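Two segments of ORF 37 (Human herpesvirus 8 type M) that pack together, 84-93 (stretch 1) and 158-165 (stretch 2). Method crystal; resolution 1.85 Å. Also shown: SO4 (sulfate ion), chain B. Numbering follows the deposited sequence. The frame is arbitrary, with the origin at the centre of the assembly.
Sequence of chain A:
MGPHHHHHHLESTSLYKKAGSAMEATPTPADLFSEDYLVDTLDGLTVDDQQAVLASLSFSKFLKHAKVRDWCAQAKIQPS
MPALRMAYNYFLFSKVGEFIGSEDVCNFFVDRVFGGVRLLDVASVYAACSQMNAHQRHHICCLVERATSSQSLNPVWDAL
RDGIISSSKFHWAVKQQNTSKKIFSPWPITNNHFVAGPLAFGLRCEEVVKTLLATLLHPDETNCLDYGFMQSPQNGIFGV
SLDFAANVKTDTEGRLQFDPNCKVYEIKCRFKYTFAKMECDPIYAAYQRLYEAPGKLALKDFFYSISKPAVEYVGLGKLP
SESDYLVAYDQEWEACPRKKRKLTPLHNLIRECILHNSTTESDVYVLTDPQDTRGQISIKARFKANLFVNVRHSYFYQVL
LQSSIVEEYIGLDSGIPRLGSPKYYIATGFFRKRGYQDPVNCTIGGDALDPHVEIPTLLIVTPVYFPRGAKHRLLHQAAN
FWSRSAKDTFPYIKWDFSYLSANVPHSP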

# COMPACT_ATOMS: atom_id res chain seq x y z
N LEU A 84 -6.53 22.01 3.07
CA LEU A 84 -7.82 21.73 2.41
C LEU A 84 -8.18 20.21 2.50
O LEU A 84 -9.35 19.84 2.60
CB LEU A 84 -7.78 22.25 0.97
CG LEU A 84 -9.03 22.13 0.11
CD1 LEU A 84 -10.27 22.70 0.83
CD2 LEU A 84 -8.80 22.79 -1.27
N ARG A 85 -7.16 19.36 2.48
CA ARG A 85 -7.34 17.91 2.69
C ARG A 85 -7.87 17.61 4.12
O ARG A 85 -8.74 16.75 4.28
CB ARG A 85 -6.00 17.17 2.44
CG ARG A 85 -6.11 15.65 2.49
CD ARG A 85 -6.98 15.09 1.39
NE ARG A 85 -7.29 13.67 1.64
CZ ARG A 85 -7.84 12.84 0.76
NH1 ARG A 85 -8.07 13.25 -0.47
NH2 ARG A 85 -8.10 11.57 1.11
N MET A 86 -7.33 18.32 5.12
CA MET A 86 -7.81 18.24 6.53
C MET A 86 -9.27 18.67 6.62
O MET A 86 -10.08 17.97 7.23
CB MET A 86 -6.94 19.10 7.48
CG MET A 86 -5.58 18.49 7.80
SD MET A 86 -5.61 16.81 8.49
CE MET A 86 -4.35 16.15 7.50
N ALA A 87 -9.62 19.78 5.95
CA ALA A 87 -11.03 20.27 5.86
C ALA A 87 -11.96 19.19 5.27
O ALA A 87 -13.03 18.91 5.83
CB ALA A 87 -11.09 21.53 4.99
N TYR A 88 -11.55 18.61 4.14
CA TYR A 88 -12.27 17.48 3.53
C TYR A 88 -12.45 16.31 4.50
O TYR A 88 -13.56 15.78 4.62
CB TYR A 88 -11.54 16.97 2.27
CG TYR A 88 -12.04 15.61 1.80
CD1 TYR A 88 -13.32 15.47 1.28
CD2 TYR A 88 -11.24 14.46 1.93
CE1 TYR A 88 -13.82 14.20 0.86
CE2 TYR A 88 -11.72 13.19 1.54
CZ TYR A 88 -13.00 13.08 0.99
OH TYR A 88 -13.47 11.84 0.60
N ASN A 89 -11.36 15.90 5.19
CA ASN A 89 -11.45 14.80 6.17
C ASN A 89 -12.56 15.08 7.19
O ASN A 89 -13.36 14.21 7.53
CB ASN A 89 -10.13 14.55 6.89
CG ASN A 89 -9.20 13.57 6.12
OD1 ASN A 89 -8.92 12.47 6.58
ND2 ASN A 89 -8.77 13.97 4.94
N TYR A 90 -12.61 16.31 7.69
CA TYR A 90 -13.67 16.67 8.63
C TYR A 90 -15.07 16.46 8.06
O TYR A 90 -15.89 15.78 8.67
CB TYR A 90 -13.50 18.11 9.16
CG TYR A 90 -14.73 18.52 9.94
CD1 TYR A 90 -14.99 17.97 11.22
CD2 TYR A 90 -15.64 19.43 9.41
CE1 TYR A 90 -16.13 18.34 11.93
CE2 TYR A 90 -16.79 19.81 10.15
CZ TYR A 90 -17.02 19.26 11.38
OH TYR A 90 -18.14 19.65 12.10
N PHE A 91 -15.37 17.05 6.90
CA PHE A 91 -16.69 16.89 6.27
C PHE A 91 -17.02 15.43 5.96
O PHE A 91 -18.18 14.99 6.13
CB PHE A 91 -16.78 17.74 4.99
CG PHE A 91 -16.91 19.23 5.27
CD1 PHE A 91 -18.09 19.76 5.76
CD2 PHE A 91 -15.82 20.07 5.09
CE1 PHE A 91 -18.21 21.14 6.05
CE2 PHE A 91 -15.91 21.44 5.36
CZ PHE A 91 -17.13 21.98 5.86
N LEU A 92 -16.02 14.71 5.44
CA LEU A 92 -16.18 13.29 5.14
C LEU A 92 -16.61 12.51 6.40
O LEU A 92 -17.60 11.81 6.40
CB LEU A 92 -14.85 12.70 4.61
CG LEU A 92 -14.93 11.18 4.37
CD1 LEU A 92 -16.14 10.78 3.47
CD2 LEU A 92 -13.63 10.70 3.81
N PHE A 93 -15.79 12.58 7.44
CA PHE A 93 -16.09 11.86 8.67
C PHE A 93 -17.28 12.38 9.47
O PHE A 93 -17.95 11.60 10.13
CB PHE A 93 -14.83 11.65 9.52
CG PHE A 93 -13.97 10.52 9.00
CD1 PHE A 93 -14.11 9.23 9.52
CD2 PHE A 93 -13.06 10.73 7.95
CE1 PHE A 93 -13.33 8.16 9.05
CE2 PHE A 93 -12.27 9.67 7.45
CZ PHE A 93 -12.42 8.37 7.99
N ASP A 158 -12.98 3.57 -1.31
CA ASP A 158 -12.79 4.14 -2.66
C ASP A 158 -12.89 5.66 -2.61
O ASP A 158 -12.05 6.33 -3.17
CB ASP A 158 -13.78 3.57 -3.67
CG ASP A 158 -13.50 2.10 -4.03
OD1 ASP A 158 -12.33 1.65 -3.88
OD2 ASP A 158 -14.44 1.40 -4.47
N ALA A 159 -13.90 6.18 -1.91
CA ALA A 159 -14.10 7.62 -1.79
C ALA A 159 -12.93 8.37 -1.15
O ALA A 159 -12.49 9.43 -1.64
CB ALA A 159 -15.42 7.92 -1.03
N LEU A 160 -12.39 7.78 -0.07
CA LEU A 160 -11.30 8.36 0.70
C LEU A 160 -9.96 8.40 -0.10
O LEU A 160 -9.16 9.35 0.00
CB LEU A 160 -11.12 7.50 1.97
CG LEU A 160 -9.95 7.94 2.87
CD1 LEU A 160 -10.11 9.36 3.41
CD2 LEU A 160 -9.71 6.93 4.04
N ARG A 161 -9.74 7.36 -0.92
CA ARG A 161 -8.56 7.26 -1.75
C ARG A 161 -8.51 8.22 -2.97
O ARG A 161 -7.43 8.48 -3.54
CB ARG A 161 -8.35 5.81 -2.16
CG ARG A 161 -8.03 4.93 -0.95
CD ARG A 161 -8.23 3.44 -1.32
NE ARG A 161 -7.37 3.09 -2.45
CZ ARG A 161 -6.13 2.62 -2.34
NH1 ARG A 161 -5.60 2.41 -1.15
NH2 ARG A 161 -5.41 2.37 -3.42
N ASP A 162 -9.66 8.76 -3.33
CA ASP A 162 -9.73 9.72 -4.44
C ASP A 162 -8.89 10.97 -4.12
O ASP A 162 -8.83 11.40 -2.94
CB ASP A 162 -11.18 10.09 -4.72
CG ASP A 162 -11.28 11.15 -5.82
OD1 ASP A 162 -11.06 10.78 -6.98
OD2 ASP A 162 -11.47 12.36 -5.53
N GLY A 163 -8.18 11.48 -5.13
CA GLY A 163 -7.38 12.71 -5.01
C GLY A 163 -5.99 12.48 -4.43
O GLY A 163 -5.24 13.41 -4.19
N ILE A 164 -5.66 11.22 -4.20
CA ILE A 164 -4.41 10.92 -3.54
C ILE A 164 -3.55 10.05 -4.45
O ILE A 164 -4.07 9.12 -5.06
CB ILE A 164 -4.67 10.11 -2.22
CG1 ILE A 164 -5.44 10.96 -1.20
CG2 ILE A 164 -3.37 9.58 -1.67
CD1 ILE A 164 -4.57 11.74 -0.22
N ILE A 165 -2.24 10.31 -4.47
CA ILE A 165 -1.31 9.41 -5.14
C ILE A 165 -0.94 8.33 -4.10
O ILE A 165 -0.22 8.61 -3.14
CB ILE A 165 -0.07 10.11 -5.64
CG1 ILE A 165 -0.41 11.06 -6.83
CG2 ILE A 165 0.99 9.05 -6.14
CD1 ILE A 165 0.72 12.08 -7.15
S SO4 B . -2.07 1.35 -1.70
O1 SO4 B . -2.38 2.02 -2.96
O2 SO4 B . -1.52 0.02 -1.99
O3 SO4 B . -1.08 2.18 -1.04
O4 SO4 B . -3.24 1.33 -0.86
O HOH W 1 -5.64 14.89 -1.70

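The contact is organised around one long side chain, Arg85, which leaves its helix toward the backbone of Leu160 and of the turn from Arg161 to Ile164. With chi1 t, chi2 p and chi3 t, the chain bends once, at chi2, and is otherwise extended, so that the guanidinium reaches two backbone carbonyls, one of them that of Leu160, which Ile164 N does not meet. NH2 of Arg85 donates to O of Leu160 at 2.7 Å, and NH1 of Arg85 to O of Asp162 at 3.2 Å. Both acceptors lie near the guanidinium plane, where N-H bonds point; CG1 of Ile164 lies over one face, 3.6 Å from NH1 of Arg85. Arginine suits this place because its planar head offers several donors along its edge and a flat face that makes no hydrogen bonds, against which an aliphatic group can rest.

Gly163 completes the arrangement. Its phi of 83° suits the type II turn and by itself favours glycine. Its O also accepts from a water, 2.9 Å from the water O.

Farther along helix one, Leu92 and Leu160 both adopt the t,p rotamer, bringing CD2 of Leu92 to 3.8 Å from CD1 of Leu160; such branched, apolar ends can meet without leaving polar groups unpaired. Between Arg85 and Leu92, Tyr88, with chi1 t, has a ring long enough to carry its OH to 3.4 Å from O of Ala159; that OH is hydrogen-bonded elsewhere in the structure.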